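Local coordinates for cyclohexadienyl dehydratase (PDB 5JOS), which probably catalyses the dehydration of prephenate and arogenate in phenylalanine biosynthesis, as an ancestral enzyme built on a periplasmic solute-binding protein scaffold, at residues 136-141 against 157-162; 112-117 against 176-181. One frame throughout, in Å; residues are numbered along the deposited sequence.

Contact 1: 136-141 against 157-162. With BEZ (benzoic acid), chain C.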
# COMPACT_ATOMS: atom_id res chain seq x y z
N VAL A 136 -20.34 -7.18 -14.43
CA VAL A 136 -18.94 -7.19 -14.14
C VAL A 136 -18.13 -7.18 -15.38
O VAL A 136 -18.42 -7.92 -16.31
CB VAL A 136 -18.57 -8.45 -13.35
CG1 VAL A 136 -17.07 -8.58 -13.17
CG2 VAL A 136 -19.20 -8.37 -11.97
N ALA A 137 -17.15 -6.30 -15.37
CA ALA A 137 -16.31 -6.07 -16.55
C ALA A 137 -14.91 -6.45 -16.30
O ALA A 137 -14.35 -6.05 -15.30
CB ALA A 137 -16.35 -4.62 -16.98
N VAL A 138 -14.33 -7.26 -17.21
CA VAL A 138 -12.93 -7.58 -17.07
C VAL A 138 -12.28 -7.66 -18.43
O VAL A 138 -12.96 -7.89 -19.46
CB VAL A 138 -12.71 -8.92 -16.38
CG1 VAL A 138 -13.31 -8.94 -14.99
CG2 VAL A 138 -13.31 -10.02 -17.22
N ASN A 139 -10.95 -7.54 -18.45
CA ASN A 139 -10.17 -7.86 -19.64
C ASN A 139 -9.93 -9.35 -19.71
O ASN A 139 -9.99 -10.02 -18.70
CB ASN A 139 -8.84 -7.09 -19.66
CG ASN A 139 -7.99 -7.40 -18.43
OD1 ASN A 139 -8.45 -7.31 -17.29
ND2 ASN A 139 -6.81 -7.84 -18.66
N PRO A 140 -9.60 -9.88 -20.90
CA PRO A 140 -9.40 -11.28 -21.02
C PRO A 140 -8.06 -11.74 -20.54
O PRO A 140 -7.05 -11.07 -20.71
CB PRO A 140 -9.42 -11.54 -22.55
CG PRO A 140 -9.47 -10.21 -23.19
CD PRO A 140 -9.31 -9.16 -22.14
N GLY A 141 -8.08 -12.92 -19.98
CA GLY A 141 -6.92 -13.79 -20.06
C GLY A 141 -6.04 -13.75 -18.85
O GLY A 141 -5.12 -14.48 -18.82
N ILE A 157 -20.74 -11.50 -16.16
CA ILE A 157 -19.40 -11.15 -16.44
C ILE A 157 -19.30 -10.94 -17.95
O ILE A 157 -19.61 -11.84 -18.67
CB ILE A 157 -18.50 -12.33 -16.12
CG1 ILE A 157 -18.50 -12.55 -14.60
CG2 ILE A 157 -17.08 -12.09 -16.64
CD1 ILE A 157 -17.63 -13.69 -14.12
N THR A 158 -18.81 -9.80 -18.39
CA THR A 158 -18.44 -9.60 -19.79
C THR A 158 -16.92 -9.41 -19.94
O THR A 158 -16.33 -8.64 -19.18
CB THR A 158 -19.10 -8.34 -20.32
OG1 THR A 158 -20.53 -8.45 -20.22
CG2 THR A 158 -18.76 -8.13 -21.77
N VAL A 159 -16.32 -10.09 -20.92
CA VAL A 159 -14.93 -9.97 -21.25
C VAL A 159 -14.75 -8.95 -22.37
O VAL A 159 -15.39 -9.04 -23.41
CB VAL A 159 -14.38 -11.31 -21.75
CG1 VAL A 159 -12.87 -11.26 -22.04
CG2 VAL A 159 -14.56 -12.34 -20.67
N TYR A 160 -13.89 -7.98 -22.14
CA TYR A 160 -13.60 -6.94 -23.10
C TYR A 160 -12.29 -7.27 -23.83
O TYR A 160 -12.12 -8.40 -24.40
CB TYR A 160 -13.61 -5.56 -22.42
CG TYR A 160 -15.00 -5.18 -21.94
CD1 TYR A 160 -15.54 -5.80 -20.83
CD2 TYR A 160 -15.76 -4.20 -22.55
CE1 TYR A 160 -16.83 -5.51 -20.40
CE2 TYR A 160 -17.06 -3.85 -22.08
CZ TYR A 160 -17.55 -4.52 -21.00
OH TYR A 160 -18.81 -4.26 -20.47
N GLU A 161 -11.41 -6.28 -23.97
CA GLU A 161 -10.04 -6.50 -24.48
C GLU A 161 -9.15 -5.56 -23.66
O GLU A 161 -9.68 -4.56 -23.10
CB GLU A 161 -9.90 -6.24 -25.95
CG GLU A 161 -10.59 -7.21 -26.92
CD GLU A 161 -10.07 -8.63 -26.90
OE1 GLU A 161 -8.90 -8.87 -26.46
OE2 GLU A 161 -10.85 -9.52 -27.36
N ASN A 162 -7.85 -5.86 -23.61
CA ASN A 162 -6.95 -5.16 -22.70
C ASN A 162 -6.94 -3.67 -23.08
O ASN A 162 -7.00 -2.89 -22.22
CB ASN A 162 -5.52 -5.67 -22.74
CG ASN A 162 -5.37 -7.09 -22.19
OD1 ASN A 162 -6.23 -7.65 -21.50
ND2 ASN A 162 -4.26 -7.67 -22.49
C BEZ C . -4.49 -5.93 -26.46
O1 BEZ C . -4.26 -6.99 -25.81
O2 BEZ C . -5.44 -5.09 -26.26
C1 BEZ C . -3.52 -5.73 -27.59
C2 BEZ C . -3.44 -4.52 -28.26
C3 BEZ C . -2.56 -4.38 -29.31
C4 BEZ C . -1.78 -5.44 -29.72
C5 BEZ C . -1.90 -6.66 -29.11
C6 BEZ C . -2.75 -6.79 -28.03
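Three backbone hydrogen bonds, all nearly along their C=O axes, tie strand 136-138 to 157-159 in parallel: T158 N donates to V136 O, V138 N to T158 O (3.1 Å), and Y160 N to V138 O. V136 pairs with I157, A137 with T158 and V138 with V159. V138 CG1 lies anti to the carbonyl carbon (chi1 -60°), which leaves CG2 in the crowded position between backbone N and carbonyl carbon, 4.3 Å from both I157 CG2 and V159 CG2. These strands and helix 143-151 form a beta-alpha-beta unit at one edge of the sheet, and the helix packs on the face carrying V138, I157 and V159. On the face carrying A137, the Y160 ring runs back along the strand: CB lies near V138 O, CD1 brings the ring edge to that same oxygen at 3.6 Å, CE1 reaches A137 CB at 3.6 Å, and CZ, which carries the hydroxyl, is still near that methyl group. Beyond the strands, P140 CB presses on V159 CG1 at 3.5 Å, tighter than usual van der Waals contact, while P140 CG sits near Y160 O. N139 swings CG into the crowded position (chi1 58°), so that ND2 donates to N162 OD1 at 2.9 Å, in the plane of its own amide but above that of N162; the two amides are 59° apart. N139 OD1 is bonded by N144 of the helix. On the other branch of N162, ND2 lies 3.4 Å from O1 of a benzoic acid molecule.

Contact 2: 112-117 against 176-181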
# COMPACT_ATOMS: atom_id res chain seq x y z
N THR A 112 -9.34 -4.61 -6.62
CA THR A 112 -10.20 -3.62 -6.03
C THR A 112 -11.33 -3.37 -7.07
O THR A 112 -11.06 -3.11 -8.27
CB THR A 112 -9.43 -2.30 -5.78
OG1 THR A 112 -8.43 -2.51 -4.77
CG2 THR A 112 -10.32 -1.19 -5.22
N PRO A 113 -12.59 -3.51 -6.65
CA PRO A 113 -13.63 -3.03 -7.57
C PRO A 113 -13.64 -1.52 -7.79
O PRO A 113 -13.50 -0.66 -6.87
CB PRO A 113 -14.91 -3.41 -6.87
CG PRO A 113 -14.57 -3.38 -5.41
CD PRO A 113 -13.11 -3.66 -5.28
N LEU A 114 -13.93 -1.21 -9.01
CA LEU A 114 -14.16 0.18 -9.39
C LEU A 114 -15.57 0.35 -9.88
O LEU A 114 -16.03 -0.41 -10.75
CB LEU A 114 -13.21 0.43 -10.52
CG LEU A 114 -13.29 1.79 -11.23
CD1 LEU A 114 -12.66 2.79 -10.35
CD2 LEU A 114 -12.54 1.68 -12.57
N VAL A 115 -16.28 1.31 -9.31
CA VAL A 115 -17.74 1.38 -9.47
C VAL A 115 -18.12 2.82 -9.68
O VAL A 115 -17.26 3.72 -9.53
CB VAL A 115 -18.44 0.85 -8.26
CG1 VAL A 115 -18.03 -0.62 -8.01
CG2 VAL A 115 -18.20 1.72 -7.01
N ARG A 116 -19.35 3.10 -10.06
CA ARG A 116 -19.75 4.50 -10.09
C ARG A 116 -19.79 5.08 -8.71
O ARG A 116 -20.05 4.39 -7.71
CB ARG A 116 -21.15 4.69 -10.73
CG ARG A 116 -21.12 4.40 -12.21
CD ARG A 116 -22.47 4.57 -12.87
NE ARG A 116 -23.36 3.51 -12.46
CZ ARG A 116 -23.35 2.25 -12.92
NH1 ARG A 116 -22.50 1.85 -13.83
NH2 ARG A 116 -24.24 1.40 -12.47
N LYS A 117 -19.54 6.39 -8.68
CA LYS A 117 -19.52 7.13 -7.45
C LYS A 117 -20.77 6.87 -6.56
O LYS A 117 -20.67 6.56 -5.38
CB LYS A 117 -19.39 8.60 -7.78
CG LYS A 117 -19.79 9.51 -6.65
CD LYS A 117 -18.59 9.87 -5.86
CE LYS A 117 -18.35 11.34 -6.08
NZ LYS A 117 -19.51 12.12 -5.56
N ASP A 176 -21.28 -2.29 -14.33
CA ASP A 176 -21.46 -1.84 -12.93
C ASP A 176 -20.20 -1.90 -12.06
O ASP A 176 -20.06 -1.11 -11.11
CB ASP A 176 -22.45 -2.78 -12.25
CG ASP A 176 -23.85 -2.66 -12.86
OD1 ASP A 176 -24.23 -1.51 -13.08
OD2 ASP A 176 -24.50 -3.66 -13.19
N VAL A 177 -19.35 -2.89 -12.32
CA VAL A 177 -18.14 -3.11 -11.50
C VAL A 177 -17.02 -3.60 -12.39
O VAL A 177 -17.16 -4.64 -13.04
CB VAL A 177 -18.38 -4.23 -10.49
CG1 VAL A 177 -17.10 -4.50 -9.67
CG2 VAL A 177 -19.58 -3.95 -9.55
N MET A 178 -15.88 -2.89 -12.39
CA MET A 178 -14.69 -3.33 -13.10
C MET A 178 -13.76 -3.92 -12.06
O MET A 178 -13.58 -3.30 -11.03
CB MET A 178 -14.01 -2.15 -13.81
CG MET A 178 -12.69 -2.56 -14.44
SD MET A 178 -11.98 -1.05 -15.10
CE MET A 178 -10.40 -1.72 -15.63
N ILE A 179 -13.26 -5.14 -12.30
CA ILE A 179 -12.25 -5.77 -11.47
C ILE A 179 -10.92 -5.51 -12.05
O ILE A 179 -10.70 -5.82 -13.22
CB ILE A 179 -12.39 -7.31 -11.39
CG1 ILE A 179 -13.77 -7.63 -10.89
CG2 ILE A 179 -11.35 -7.92 -10.51
CD1 ILE A 179 -14.10 -7.14 -9.49
N THR A 180 -10.03 -4.91 -11.23
CA THR A 180 -8.70 -4.57 -11.69
C THR A 180 -7.75 -4.51 -10.49
O THR A 180 -8.21 -4.47 -9.36
CB THR A 180 -8.77 -3.25 -12.45
OG1 THR A 180 -7.52 -2.96 -13.05
CG2 THR A 180 -9.13 -2.15 -11.57
N ASP A 181 -6.44 -4.46 -10.74
CA ASP A 181 -5.49 -4.19 -9.65
C ASP A 181 -5.79 -2.92 -8.89
O ASP A 181 -6.22 -1.93 -9.47
CB ASP A 181 -4.05 -4.08 -10.14
CG ASP A 181 -3.51 -5.40 -10.65
OD1 ASP A 181 -3.92 -6.47 -10.22
OD2 ASP A 181 -2.66 -5.37 -11.49
O HOH W 1 -21.29 1.29 -10.47
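Within the mixed sheet of a periplasmic binding protein lobe, strands 112-116 and 177-181 run antiparallel, their short axes 150° apart. Backbone bonds come first: T112 N donates to T180 O nearly along the C=O axis, and L114 and M178 form a reciprocal hydrogen-bonded pair, L114 N to M178 O at 2.9 Å and M178 N to L114 O at 3.0 Å. Apolar contacts occupy both faces. L114 and M178 lie side by side, CD2 against SD at 3.8 Å, where helix 166-171 covers them; on the face with P113 and V115, V177 spreads its branches, CG1 to P113 CB (3.7 Å) and CG2 to V115 CG1. The charged contact closes the end of the pair. R116, bent at chi3 (-71°), brings NH2 to the anti lone pair of D176 OD1 at 3.0 Å, with OD1 close to the guanidinium plane and the carboxylate turned 67° from it; R135 also bridges OD1, and R116 NH1 bonds A175 O and V170 O. An alanine in place of this arginine would lose the salt bridge and both carbonyl bonds and would probably loosen this end. One water accepts from R116 N and donates to D176 O, its oxygen 3.3 Å above the guanidinium plane.

Overall arrangement
Both contacts belong to one mixed five-stranded sheet, ordered 156-159, 135-138, 177-181, 111-116, 195-197, and their centres lie about 12 Å apart. Contact 1 joins the first two strands and contact 2 the third and fourth; strands 135-138 and 177-181 are neighbours, so A137 N probably bonds V177 O and V138 CG1 packs on I179 CB. Along the chain, contact 1 is nested inside the loop closed by contact 2. Helix 166-171 serves both, touching Y160 of one and L114 and M178 of the other. Contact 1, at the edge strand 156-159, is partly buried, and contact 2, further into the sheet, is buried; sharing that sheet, both probably belong to the core of one lobe of the binding-protein fold.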